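Local structure of adenosyl-chloride synthase (Thermotoga maritima, 2ZBV) at residues A[90-102]-A[153-165]. The protein probably binds S-adenosyl-L-methionine and acts as a SAM-dependent halogenase or hydrolase, and holds adenosine in the crystal. Numbering follows the deposited sequence.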
loop_
_atom_site.group_PDB
_atom_site.type_symbol
_atom_site.label_atom_id
_atom_site.label_comp_id
_atom_site.label_asym_id
_atom_site.label_seq_id
_atom_site.Cartn_x
_atom_site.Cartn_y
_atom_site.Cartn_z
ATOM N N ALA A 90 9.314 -17.443 10.482
ATOM C CA ALA A 90 10.365 -16.524 10.065
ATOM C C ALA A 90 11.769 -17.121 10.002
ATOM O O ALA A 90 12.008 -18.251 10.435
ATOM C CB ALA A 90 10.381 -15.333 11.011
ATOM N N PRO A 91 12.719 -16.362 9.433
ATOM C CA PRO A 91 14.093 -16.855 9.353
ATOM C C PRO A 91 14.713 -16.687 10.734
ATOM O O PRO A 91 14.322 -15.794 11.494
ATOM C CB PRO A 91 14.731 -15.933 8.314
ATOM C CG PRO A 91 13.983 -14.643 8.503
ATOM C CD PRO A 91 12.556 -15.136 8.626
ATOM N N ASP A 92 15.666 -17.549 11.065
ATOM C CA ASP A 92 16.339 -17.486 12.358
ATOM C C ASP A 92 17.465 -16.442 12.300
ATOM O O ASP A 92 18.643 -16.783 12.409
ATOM C CB ASP A 92 16.905 -18.874 12.709
ATOM C CG ASP A 92 17.634 -18.893 14.040
ATOM O OD1 ASP A 92 17.145 -18.262 15.003
ATOM O OD2 ASP A 92 18.695 -19.549 14.128
ATOM N N ASN A 93 17.100 -15.173 12.129
ATOM C CA ASN A 93 18.096 -14.105 12.042
ATOM C C ASN A 93 17.944 -13.024 13.105
ATOM O O ASN A 93 18.558 -11.962 13.002
ATOM C CB ASN A 93 18.048 -13.451 10.659
ATOM C CG ASN A 93 16.699 -12.809 10.367
ATOM O OD1 ASN A 93 15.855 -12.678 11.260
ATOM N ND2 ASN A 93 16.494 -12.406 9.119
ATOM N N GLY A 94 17.121 -13.281 14.116
ATOM C CA GLY A 94 16.941 -12.299 15.169
ATOM C C GLY A 94 15.699 -11.428 15.048
ATOM O O GLY A 94 15.404 -10.657 15.959
ATOM N N VAL A 95 14.964 -11.534 13.941
ATOM C CA VAL A 95 13.762 -10.717 13.780
ATOM C C VAL A 95 12.709 -11.000 14.869
ATOM O O VAL A 95 11.915 -10.123 15.221
ATOM C CB VAL A 95 13.137 -10.883 12.355
ATOM C CG1 VAL A 95 12.556 -12.296 12.158
ATOM C CG2 VAL A 95 12.064 -9.820 12.142
ATOM N N LEU A 96 12.723 -12.211 15.428
ATOM C CA LEU A 96 11.765 -12.576 16.479
ATOM C C LEU A 96 12.284 -12.285 17.883
ATOM O O LEU A 96 11.692 -12.725 18.871
ATOM C CB LEU A 96 11.402 -14.062 16.383
ATOM C CG LEU A 96 10.763 -14.519 15.067
ATOM C CD1 LEU A 96 10.414 -16.001 15.145
ATOM C CD2 LEU A 96 9.519 -13.675 14.783
ATOM N N THR A 97 13.379 -11.535 17.968
ATOM C CA THR A 97 13.991 -11.199 19.250
ATOM C C THR A 97 13.060 -10.544 20.270
ATOM O O THR A 97 12.994 -10.984 21.425
ATOM C CB THR A 97 15.209 -10.269 19.061
ATOM O OG1 THR A 97 16.264 -10.986 18.416
ATOM C CG2 THR A 97 15.710 -9.752 20.402
ATOM N N VAL A 98 12.343 -9.501 19.852
ATOM C CA VAL A 98 11.460 -8.787 20.769
ATOM C C VAL A 98 10.253 -9.598 21.247
ATOM O O VAL A 98 9.977 -9.632 22.444
ATOM C CB VAL A 98 10.986 -7.437 20.162
ATOM C CG1 VAL A 98 10.278 -6.604 21.236
ATOM C CG2 VAL A 98 12.187 -6.656 19.605
ATOM N N VAL A 99 9.527 -10.253 20.342
ATOM C CA VAL A 99 8.379 -11.045 20.787
ATOM C C VAL A 99 8.835 -12.173 21.716
ATOM O O VAL A 99 8.163 -12.480 22.702
ATOM C CB VAL A 99 7.592 -11.667 19.613
ATOM C CG1 VAL A 99 6.809 -10.585 18.886
ATOM C CG2 VAL A 99 8.547 -12.398 18.660
ATOM N N ALA A 100 9.977 -12.781 21.397
ATOM C CA ALA A 100 10.539 -13.855 22.217
ATOM C C ALA A 100 10.827 -13.348 23.629
ATOM O O ALA A 100 10.519 -14.012 24.614
ATOM C CB ALA A 100 11.832 -14.373 21.597
ATOM N N GLU A 101 11.429 -12.169 23.710
ATOM C CA GLU A 101 11.789 -11.566 24.986
ATOM C C GLU A 101 10.587 -11.067 25.782
ATOM O O GLU A 101 10.536 -11.226 27.002
ATOM C CB GLU A 101 12.769 -10.411 24.749
ATOM C CG GLU A 101 13.099 -9.580 25.985
ATOM C CD GLU A 101 13.874 -10.355 27.042
ATOM O OE1 GLU A 101 14.168 -9.773 28.110
ATOM O OE2 GLU A 101 14.196 -11.542 26.806
ATOM N N GLU A 102 9.614 -10.478 25.094
ATOM C CA GLU A 102 8.431 -9.935 25.752
ATOM C C GLU A 102 7.361 -10.954 26.122
ATOM O O GLU A 102 6.721 -10.835 27.168
ATOM C CB GLU A 102 7.795 -8.858 24.874
ATOM C CG GLU A 102 8.685 -7.658 24.594
ATOM C CD GLU A 102 9.064 -6.899 25.852
ATOM O OE1 GLU A 102 8.183 -6.696 26.715
ATOM O OE2 GLU A 102 10.241 -6.494 25.972
ATOM N N LEU A 153 16.527 -25.733 20.505
ATOM C CA LEU A 153 16.622 -25.283 21.886
ATOM C C LEU A 153 17.072 -23.833 21.982
ATOM O O LEU A 153 17.009 -23.221 23.052
ATOM C CB LEU A 153 17.580 -26.189 22.664
ATOM C CG LEU A 153 17.254 -27.685 22.584
ATOM C CD1 LEU A 153 18.258 -28.464 23.418
ATOM C CD2 LEU A 153 15.824 -27.945 23.073
ATOM N N SER A 154 17.523 -23.284 20.860
ATOM C CA SER A 154 17.973 -21.904 20.836
ATOM C C SER A 154 17.582 -21.223 19.533
ATOM O O SER A 154 17.119 -21.867 18.586
ATOM C CB SER A 154 19.490 -21.829 21.020
ATOM O OG SER A 154 20.162 -22.445 19.936
ATOM N N TYR A 155 17.778 -19.912 19.501
ATOM C CA TYR A 155 17.458 -19.108 18.335
ATOM C C TYR A 155 18.396 -17.909 18.363
ATOM O O TYR A 155 18.872 -17.525 19.427
ATOM C CB TYR A 155 15.994 -18.666 18.414
ATOM C CG TYR A 155 15.678 -17.791 19.608
ATOM C CD1 TYR A 155 15.774 -16.408 19.517
ATOM C CD2 TYR A 155 15.299 -18.345 20.832
ATOM C CE1 TYR A 155 15.500 -15.590 20.606
ATOM C CE2 TYR A 155 15.022 -17.531 21.937
ATOM C CZ TYR A 155 15.126 -16.152 21.810
ATOM O OH TYR A 155 14.856 -15.318 22.870
ATOM N N GLU A 156 18.682 -17.335 17.198
ATOM C CA GLU A 156 19.572 -16.180 17.127
ATOM C C GLU A 156 18.914 -14.980 17.793
ATOM O O GLU A 156 17.726 -14.733 17.612
ATOM C CB GLU A 156 19.906 -15.842 15.672
ATOM C CG GLU A 156 20.815 -16.855 14.984
ATOM C CD GLU A 156 22.195 -16.929 15.621
ATOM O OE1 GLU A 156 22.886 -15.890 15.664
ATOM O OE2 GLU A 156 22.590 -18.023 16.081
ATOM N N VAL A 157 19.695 -14.236 18.565
ATOM C CA VAL A 157 19.182 -13.069 19.265
ATOM C C VAL A 157 19.925 -11.805 18.860
ATOM O O VAL A 157 21.144 -11.815 18.718
ATOM C CB VAL A 157 19.315 -13.243 20.795
ATOM C CG1 VAL A 157 18.854 -11.982 21.506
ATOM C CG2 VAL A 157 18.495 -14.444 21.253
ATOM N N LEU A 158 19.178 -10.722 18.668
ATOM C CA LEU A 158 19.763 -9.438 18.310
ATOM C C LEU A 158 20.316 -8.785 19.568
ATOM O O LEU A 158 19.596 -8.614 20.554
ATOM C CB LEU A 158 18.707 -8.508 17.704
ATOM C CG LEU A 158 18.222 -8.783 16.282
ATOM C CD1 LEU A 158 17.190 -7.730 15.889
ATOM C CD2 LEU A 158 19.407 -8.750 15.325
ATOM N N LYS A 159 21.592 -8.425 19.542
ATOM C CA LYS A 159 22.194 -7.779 20.697
ATOM C C LYS A 159 21.574 -6.399 20.864
ATOM O O LYS A 159 21.683 -5.553 19.980
ATOM C CB LYS A 159 23.711 -7.656 20.517
ATOM C CG LYS A 159 24.454 -8.982 20.615
ATOM C CD LYS A 159 25.956 -8.797 20.444
ATOM C CE LYS A 159 26.688 -10.124 20.567
ATOM N NZ LYS A 159 26.188 -11.119 19.576
HETATM N N MSE A 160 20.911 -6.182 21.994
HETATM C CA MSE A 160 20.280 -4.897 22.267
HETATM C C MSE A 160 20.574 -4.437 23.682
HETATM O O MSE A 160 20.491 -5.220 24.626
HETATM C CB MSE A 160 18.765 -4.991 22.113
HETATM C CG MSE A 160 18.281 -5.617 20.830
HETATM SE SE MSE A 160 16.355 -5.514 20.750
HETATM C CE MSE A 160 16.178 -4.648 19.021
ATOM N N ARG A 161 20.905 -3.161 23.826
ATOM C CA ARG A 161 21.181 -2.591 25.136
ATOM C C ARG A 161 19.834 -2.250 25.768
ATOM O O ARG A 161 19.214 -1.246 25.412
ATOM C CB ARG A 161 22.032 -1.328 24.987
ATOM C CG ARG A 161 22.289 -0.581 26.284
ATOM C CD ARG A 161 23.035 0.716 26.020
ATOM N NE ARG A 161 23.191 1.521 27.228
ATOM C CZ ARG A 161 23.900 1.150 28.292
ATOM N NH1 ARG A 161 24.528 -0.019 28.304
ATOM N NH2 ARG A 161 23.981 1.952 29.344
ATOM N N LYS A 162 19.381 -3.094 26.691
ATOM C CA LYS A 162 18.100 -2.885 27.362
ATOM C C LYS A 162 17.975 -1.494 27.970
ATOM O O LYS A 162 18.905 -0.995 28.603
ATOM C CB LYS A 162 17.898 -3.930 28.466
ATOM C CG LYS A 162 16.855 -3.524 29.509
ATOM C CD LYS A 162 15.569 -4.331 29.425
ATOM C CE LYS A 162 15.702 -5.665 30.140
ATOM N NZ LYS A 162 14.389 -6.360 30.246
ATOM N N PRO A 163 16.817 -0.844 27.778
ATOM C CA PRO A 163 16.627 0.493 28.341
ATOM C C PRO A 163 16.557 0.381 29.861
ATOM O O PRO A 163 15.788 -0.419 30.397
ATOM C CB PRO A 163 15.305 0.942 27.724
ATOM C CG PRO A 163 14.554 -0.340 27.592
ATOM C CD PRO A 163 15.612 -1.282 27.053
ATOM N N VAL A 164 17.369 1.170 30.550
ATOM C CA VAL A 164 17.384 1.136 32.004
ATOM C C VAL A 164 17.169 2.513 32.609
ATOM O O VAL A 164 17.348 3.536 31.947
ATOM C CB VAL A 164 18.726 0.591 32.539
ATOM C CG1 VAL A 164 18.932 -0.848 32.080
ATOM C CG2 VAL A 164 19.866 1.480 32.062
ATOM N N VAL A 165 16.778 2.523 33.877
ATOM C CA VAL A 165 16.565 3.758 34.613
ATOM C C VAL A 165 17.783 3.956 35.503
ATOM O O VAL A 165 18.092 3.101 36.333
ATOM C CB VAL A 165 15.318 3.675 35.510
ATOM C CG1 VAL A 165 15.244 4.897 36.411
ATOM C CG2 VAL A 165 14.073 3.572 34.655
HETATM O O HOH W 1 16.319 -15.636 15.489
HETATM O O HOH W 2 18.032 -22.109 16.006
HETATM O O HOH W 3 14.925 -12.558 22.402
#
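D92 and T97 each accept one backbone N-H of the extended segment 153-165. E156 N reaches D92 OD1 at 2.8 Å, on the syn side of the carboxylate and 20° out of its plane; the chi1 of D92 (180°) sets its CG opposite its own backbone N, which brings the carboxylate to E156 N. A water accepts the N-H of G94 and donates to D92 OD1 and E156 O, while a second joins D92 OD2 to S154 O. T97 OG1 works both ways: it donates to G94 O at 2.6 Å and accepts L158 N at 2.9 Å. With an alanine at T97, L158 N would probably lose its acceptor and G94 O one of its two protein donors. Glycine suits G94, whose positive phi (99°) would press a CB against the carbonyl of N93; the same CB would also clash with L158 CG. A100 is small enough to meet the phenol end of the Y155 ring obliquely, A100 CB lying 3.7 Å from Y155 CZ, and a third water links Y155 OH to T97 O. Behind this, N93 closes an Asx turn onto V95 N and gives ND2 to V67 O, close to the adenosine-binding D68. The arrangement is that of an interdomain linker, laid along the turn and helix 97-103 of the N-terminal domain before entering the C-terminal sheet.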